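Local coordinates for probable arabinosyltransferase C (Mycobacterium tuberculosis, PDB 3PTY), which probably polymerises arabinose into the arabinan of arabinogalactan and is represented here by its C-terminal extracellular domain, a lectin-like carbohydrate-binding module, at residues Glu65-Asn70 with Val142-Arg147; Val178-Ala183 with Thr223-Val228. One frame throughout, in Å; residues are numbered along the deposited sequence.

Contact 1. Residues Glu65-Asn70 with Val142-Arg147; sequences EAFTPN and VPAMLR
Phe67 has a chi1 of -93°, well away from a staggered position, and this rotation brings its ring against Leu146, whose CB sits over the ring centre. The CH-pi contact measures 3.8 Å from Leu146 CB to the centroid of the Phe67 ring, and the two side chains cross at about a right angle. The edge of the same ring meets the backbone, with Ala144 C and Met145 N in its plane, while the CB of Ala144 approaches Phe67 CE1 obliquely at 3.7 Å. On the other face of the strand Glu65 stretches out, its CG opposite the backbone N (chi1 176°), and lays OE1 against Met145 CG at 3.3 Å. Between the two faces lies a single antiparallel hydrogen-bonded pair, Glu65 with Met145: Glu65 N donates to Met145 O over 2.8 Å, almost straight at 177°, and Met145 N returns a bond to a lone pair of Glu65 O. Pairing stops at Ala66, whose left-handed backbone conformation turns the chain and sets its CB 3.6 Å from Val142 CG2. Ile240 and Ala229 also touch Phe67, and Leu133 and Leu242 touch Leu146, so the pair belongs to the buried interior. Ala144 bonds through its backbone to Asp231, a ligand of the calcium ion. Such is the end of a beta-sandwich edge strand, outermost within this chain: past Glu65 the chain turns and Phe67 packs into the hydrophobic core.

Contact 2. Residues Val178-Ala183 with Thr223-Val228; sequences VRLQWA and TQVRLV
Gln181 OE1 meets the side-on edge of the Arg226 guanidinium, accepting from NE at 2.8 Å and from NH2 at 3.0 Å. The oxygen lies in the guanidinium plane, but amide and guanidinium are turned 44° apart; NH2 lies in the carbonyl plane of the amide, whereas NE is tilted from it. Arg226 reaches this spot because CG stands between its backbone N and carbonyl carbon (chi1 69°) and the chain then runs extended to NE. Val228 CG1 packs crosswise against Gln181 CD at 3.8 Å, and Trp150 of the neighbouring strand touches Arg226. On the opposite face Leu180 CD1 rests on Val225 CB at 3.8 Å and on Leu227 CD2 at 3.9 Å, with Phe199 and Leu165 against Leu180 and Val167 against Leu227. Between the two faces, the backbone ladder fixes the register of the strands through paired hydrogen bonds at Arg179 with Val228, Gln181 with Arg226 and Ala183 with Gln224. At its end Ala183 O takes two donors, Thr223 N at 2.8 Å and Gln224 N, and Asp185 OD1 binds both Thr223 OG1 and Gln224 NE2. Two residues facing one define a classic beta bulge, here closing an antiparallel pair of the beta-sandwich.

In the fold
Contacts 1 and 2 lie in series along the chain, the first closing before the second opens, with centres about 17 Å apart in one antiparallel sheet. Across that sheet the strands run 63-65, 144-152, 224-231 and 178-183; counted from the 63-65 edge, contact 1 joins the first and second strands and contact 2 the third and fourth. Strands 144-152 and 224-231 are direct neighbours, and the two contacts touch where Arg147 CD comes within 3.5 Å of Arg226 NH1. Strand 224-231, which belongs to contact 2, ends in Asp231, which binds calcium with Asp233 and His238. Together the two contacts take in four successive strands at one side of the nine-stranded antiparallel sheet of the lectin-like domain.

Contact 1. Residues Glu65-Asn70 with Val142-Arg147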
loop_
_atom_site.group_PDB
_atom_site.type_symbol
_atom_site.label_atom_id
_atom_site.label_comp_id
_atom_site.label_asym_id
_atom_site.label_seq_id
_atom_site.Cartn_x
_atom_site.Cartn_y
_atom_site.Cartn_z
ATOM N N GLU A 65 -4.721 -32.109 -21.870
ATOM C CA GLU A 65 -6.081 -32.555 -21.628
ATOM C C GLU A 65 -6.834 -31.428 -20.950
ATOM O O GLU A 65 -6.536 -31.079 -19.815
ATOM C CB GLU A 65 -6.086 -33.802 -20.743
ATOM C CG GLU A 65 -7.481 -34.270 -20.353
ATOM C CD GLU A 65 -7.449 -35.429 -19.361
ATOM O OE1 GLU A 65 -6.629 -35.395 -18.422
ATOM O OE2 GLU A 65 -8.253 -36.365 -19.512
ATOM N N ALA A 66 -7.803 -30.858 -21.656
ATOM C CA ALA A 66 -8.579 -29.736 -21.143
ATOM C C ALA A 66 -7.722 -28.538 -20.696
ATOM O O ALA A 66 -8.132 -27.766 -19.834
ATOM C CB ALA A 66 -9.521 -30.197 -20.021
ATOM N N PHE A 67 -6.538 -28.396 -21.286
ATOM C CA PHE A 67 -5.753 -27.160 -21.184
ATOM C C PHE A 67 -5.809 -26.477 -22.545
ATOM O O PHE A 67 -5.395 -27.067 -23.545
ATOM C CB PHE A 67 -4.288 -27.463 -20.863
ATOM C CG PHE A 67 -3.952 -27.450 -19.387
ATOM C CD1 PHE A 67 -4.213 -28.555 -18.585
ATOM C CD2 PHE A 67 -3.341 -26.344 -18.817
ATOM C CE1 PHE A 67 -3.878 -28.552 -17.237
ATOM C CE2 PHE A 67 -3.012 -26.328 -17.467
ATOM C CZ PHE A 67 -3.278 -27.429 -16.677
ATOM N N THR A 68 -6.305 -25.240 -22.588
ATOM C CA THR A 68 -6.524 -24.548 -23.857
ATOM C C THR A 68 -6.012 -23.108 -23.793
ATOM O O THR A 68 -5.875 -22.549 -22.709
ATOM C CB THR A 68 -8.028 -24.509 -24.202
ATOM O OG1 THR A 68 -8.725 -23.800 -23.171
ATOM C CG2 THR A 68 -8.591 -25.921 -24.319
ATOM N N PRO A 69 -5.745 -22.498 -24.963
ATOM C CA PRO A 69 -5.148 -21.156 -24.988
ATOM C C PRO A 69 -6.017 -20.111 -24.294
ATOM O O PRO A 69 -5.485 -19.127 -23.776
ATOM C CB PRO A 69 -5.025 -20.850 -26.487
ATOM C CG PRO A 69 -4.935 -22.190 -27.136
ATOM C CD PRO A 69 -5.829 -23.095 -26.309
ATOM N N ASN A 70 -7.331 -20.317 -24.284
ATOM C CA ASN A 70 -8.229 -19.382 -23.616
ATOM C C ASN A 70 -8.861 -19.929 -22.335
ATOM O O ASN A 70 -9.871 -19.410 -21.864
ATOM C CB ASN A 70 -9.295 -18.874 -24.592
ATOM C CG ASN A 70 -8.705 -17.980 -25.664
ATOM O OD1 ASN A 70 -8.367 -16.824 -25.406
ATOM N ND2 ASN A 70 -8.555 -18.518 -26.869
ATOM N N VAL A 142 -13.957 -30.370 -15.627
ATOM C CA VAL A 142 -13.390 -31.662 -16.004
ATOM C C VAL A 142 -11.933 -31.775 -15.550
ATOM O O VAL A 142 -11.279 -30.762 -15.306
ATOM C CB VAL A 142 -13.463 -31.877 -17.526
ATOM C CG1 VAL A 142 -14.913 -31.766 -18.008
ATOM C CG2 VAL A 142 -12.588 -30.861 -18.247
ATOM N N PRO A 143 -11.422 -33.009 -15.427
ATOM C CA PRO A 143 -10.007 -33.198 -15.083
ATOM C C PRO A 143 -9.116 -32.628 -16.184
ATOM O O PRO A 143 -9.490 -32.674 -17.355
ATOM C CB PRO A 143 -9.855 -34.724 -15.028
ATOM C CG PRO A 143 -11.238 -35.254 -14.852
ATOM C CD PRO A 143 -12.144 -34.290 -15.551
ATOM N N ALA A 144 -7.951 -32.103 -15.822
ATOM C CA ALA A 144 -7.081 -31.480 -16.813
ATOM C C ALA A 144 -5.628 -31.789 -16.510
ATOM O O ALA A 144 -5.238 -31.914 -15.346
ATOM C CB ALA A 144 -7.317 -29.975 -16.855
ATOM N N MET A 145 -4.830 -31.935 -17.559
ATOM C CA MET A 145 -3.420 -32.265 -17.391
ATOM C C MET A 145 -2.623 -31.634 -18.503
ATOM O O MET A 145 -3.124 -31.478 -19.611
ATOM C CB MET A 145 -3.195 -33.773 -17.472
ATOM C CG MET A 145 -4.011 -34.601 -16.510
ATOM S SD MET A 145 -3.508 -36.327 -16.660
ATOM C CE MET A 145 -1.764 -36.185 -16.265
ATOM N N LEU A 146 -1.366 -31.312 -18.220
ATOM C CA LEU A 146 -0.496 -30.753 -19.241
ATOM C C LEU A 146 0.902 -31.329 -19.125
ATOM O O LEU A 146 1.431 -31.486 -18.027
ATOM C CB LEU A 146 -0.431 -29.231 -19.114
ATOM C CG LEU A 146 0.449 -28.491 -20.130
ATOM C CD1 LEU A 146 -0.145 -28.592 -21.539
ATOM C CD2 LEU A 146 0.591 -27.036 -19.743
ATOM N N ARG A 147 1.494 -31.634 -20.272
ATOM C CA ARG A 147 2.901 -31.979 -20.354
ATOM C C ARG A 147 3.446 -31.272 -21.577
ATOM O O ARG A 147 3.016 -31.548 -22.698
ATOM C CB ARG A 147 3.081 -33.496 -20.504
ATOM C CG ARG A 147 4.524 -33.933 -20.659
ATOM C CD ARG A 147 4.673 -35.452 -20.515
ATOM N NE ARG A 147 4.196 -36.180 -21.693
ATOM C CZ ARG A 147 3.109 -36.944 -21.717
ATOM N NH1 ARG A 147 2.368 -37.089 -20.621
ATOM N NH2 ARG A 147 2.766 -37.567 -22.838
#

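Contact 2. Residues Val178-Ala183 with Thr223-Val228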
loop_
_atom_site.group_PDB
_atom_site.type_symbol
_atom_site.label_atom_id
_atom_site.label_comp_id
_atom_site.label_asym_id
_atom_site.label_seq_id
_atom_site.Cartn_x
_atom_site.Cartn_y
_atom_site.Cartn_z
ATOM N N VAL A 178 2.227 -28.454 -10.097
ATOM C CA VAL A 178 3.033 -27.955 -11.209
ATOM C C VAL A 178 4.496 -28.280 -10.954
ATOM O O VAL A 178 5.069 -27.873 -9.944
ATOM C CB VAL A 178 2.868 -26.430 -11.411
ATOM C CG1 VAL A 178 3.756 -25.944 -12.561
ATOM C CG2 VAL A 178 1.412 -26.076 -11.685
ATOM N N ARG A 179 5.096 -29.037 -11.860
ATOM C CA ARG A 179 6.468 -29.467 -11.656
ATOM C C ARG A 179 7.305 -29.231 -12.891
ATOM O O ARG A 179 6.787 -29.158 -14.004
ATOM C CB ARG A 179 6.515 -30.950 -11.257
ATOM C CG ARG A 179 5.739 -31.254 -9.974
ATOM C CD ARG A 179 5.933 -32.698 -9.515
ATOM N NE ARG A 179 7.330 -32.945 -9.202
ATOM C CZ ARG A 179 7.844 -32.965 -7.975
ATOM N NH1 ARG A 179 7.074 -32.780 -6.910
ATOM N NH2 ARG A 179 9.139 -33.183 -7.818
ATOM N N LEU A 180 8.605 -29.101 -12.673
ATOM C CA LEU A 180 9.570 -29.012 -13.748
ATOM C C LEU A 180 10.330 -30.328 -13.775
ATOM O O LEU A 180 10.934 -30.715 -12.776
ATOM C CB LEU A 180 10.555 -27.875 -13.457
ATOM C CG LEU A 180 11.698 -27.660 -14.452
ATOM C CD1 LEU A 180 11.228 -26.857 -15.652
ATOM C CD2 LEU A 180 12.856 -26.957 -13.762
ATOM N N GLN A 181 10.296 -31.020 -14.907
ATOM C CA GLN A 181 11.077 -32.240 -15.070
ATOM C C GLN A 181 12.322 -31.932 -15.889
ATOM O O GLN A 181 12.291 -31.072 -16.767
ATOM C CB GLN A 181 10.247 -33.320 -15.768
ATOM C CG GLN A 181 9.002 -33.743 -15.004
ATOM C CD GLN A 181 8.281 -34.902 -15.667
ATOM O OE1 GLN A 181 8.512 -35.198 -16.836
ATOM N NE2 GLN A 181 7.399 -35.563 -14.922
ATOM N N TRP A 182 13.418 -32.625 -15.594
ATOM C CA TRP A 182 14.643 -32.480 -16.368
ATOM C C TRP A 182 15.092 -33.815 -16.948
ATOM O O TRP A 182 14.630 -34.884 -16.524
ATOM C CB TRP A 182 15.766 -31.871 -15.520
ATOM C CG TRP A 182 16.088 -32.656 -14.275
ATOM C CD1 TRP A 182 16.741 -33.860 -14.203
ATOM C CD2 TRP A 182 15.797 -32.276 -12.925
ATOM N NE1 TRP A 182 16.858 -34.253 -12.890
ATOM C CE2 TRP A 182 16.288 -33.296 -12.087
ATOM C CE3 TRP A 182 15.164 -31.169 -12.343
ATOM C CZ2 TRP A 182 16.167 -33.244 -10.695
ATOM C CZ3 TRP A 182 15.042 -31.121 -10.955
ATOM C CH2 TRP A 182 15.540 -32.154 -10.152
ATOM N N ALA A 183 16.012 -33.750 -17.902
ATOM C CA ALA A 183 16.474 -34.946 -18.594
ATOM C C ALA A 183 17.766 -34.682 -19.349
ATOM O O ALA A 183 18.056 -33.540 -19.725
ATOM C CB ALA A 183 15.394 -35.441 -19.566
ATOM N N THR A 223 20.071 -31.589 -19.753
ATOM C CA THR A 223 20.188 -30.715 -20.922
ATOM C C THR A 223 18.836 -30.174 -21.378
ATOM O O THR A 223 18.775 -29.225 -22.161
ATOM C CB THR A 223 20.811 -31.452 -22.115
ATOM O OG1 THR A 223 20.079 -32.660 -22.352
ATOM C CG2 THR A 223 22.285 -31.779 -21.845
ATOM N N GLN A 224 17.758 -30.789 -20.901
ATOM C CA GLN A 224 16.413 -30.424 -21.337
ATOM C C GLN A 224 15.455 -30.385 -20.152
ATOM O O GLN A 224 15.640 -31.116 -19.177
ATOM C CB GLN A 224 15.901 -31.433 -22.377
ATOM C CG GLN A 224 16.853 -31.664 -23.538
ATOM C CD GLN A 224 16.299 -32.617 -24.585
ATOM O OE1 GLN A 224 15.082 -32.768 -24.735
ATOM N NE2 GLN A 224 17.198 -33.256 -25.329
ATOM N N VAL A 225 14.431 -29.537 -20.231
ATOM C CA VAL A 225 13.406 -29.510 -19.193
ATOM C C VAL A 225 12.030 -29.415 -19.823
ATOM O O VAL A 225 11.890 -28.972 -20.962
ATOM C CB VAL A 225 13.580 -28.323 -18.223
ATOM C CG1 VAL A 225 14.892 -28.441 -17.452
ATOM C CG2 VAL A 225 13.493 -26.988 -18.982
ATOM N N ARG A 226 11.012 -29.831 -19.082
ATOM C CA ARG A 226 9.639 -29.635 -19.533
ATOM C C ARG A 226 8.747 -29.378 -18.333
ATOM O O ARG A 226 9.120 -29.683 -17.200
ATOM C CB ARG A 226 9.141 -30.847 -20.326
ATOM C CG ARG A 226 8.933 -32.104 -19.487
ATOM C CD ARG A 226 8.436 -33.282 -20.344
ATOM N NE ARG A 226 8.430 -34.529 -19.582
ATOM C CZ ARG A 226 8.260 -35.739 -20.110
ATOM N NH1 ARG A 226 8.064 -35.887 -21.423
ATOM N NH2 ARG A 226 8.281 -36.806 -19.320
ATOM N N LEU A 227 7.567 -28.823 -18.593
ATOM C CA LEU A 227 6.589 -28.542 -17.553
ATOM C C LEU A 227 5.520 -29.618 -17.527
ATOM O O LEU A 227 5.082 -30.097 -18.575
ATOM C CB LEU A 227 5.902 -27.194 -17.820
ATOM C CG LEU A 227 6.805 -25.970 -17.936
ATOM C CD1 LEU A 227 5.961 -24.717 -18.200
ATOM C CD2 LEU A 227 7.644 -25.820 -16.666
ATOM N N VAL A 228 5.089 -29.989 -16.328
ATOM C CA VAL A 228 3.957 -30.891 -16.193
ATOM C C VAL A 228 3.015 -30.313 -15.156
ATOM O O VAL A 228 3.449 -29.782 -14.132
ATOM C CB VAL A 228 4.388 -32.318 -15.802
ATOM C CG1 VAL A 228 5.314 -32.907 -16.874
ATOM C CG2 VAL A 228 5.065 -32.320 -14.443
#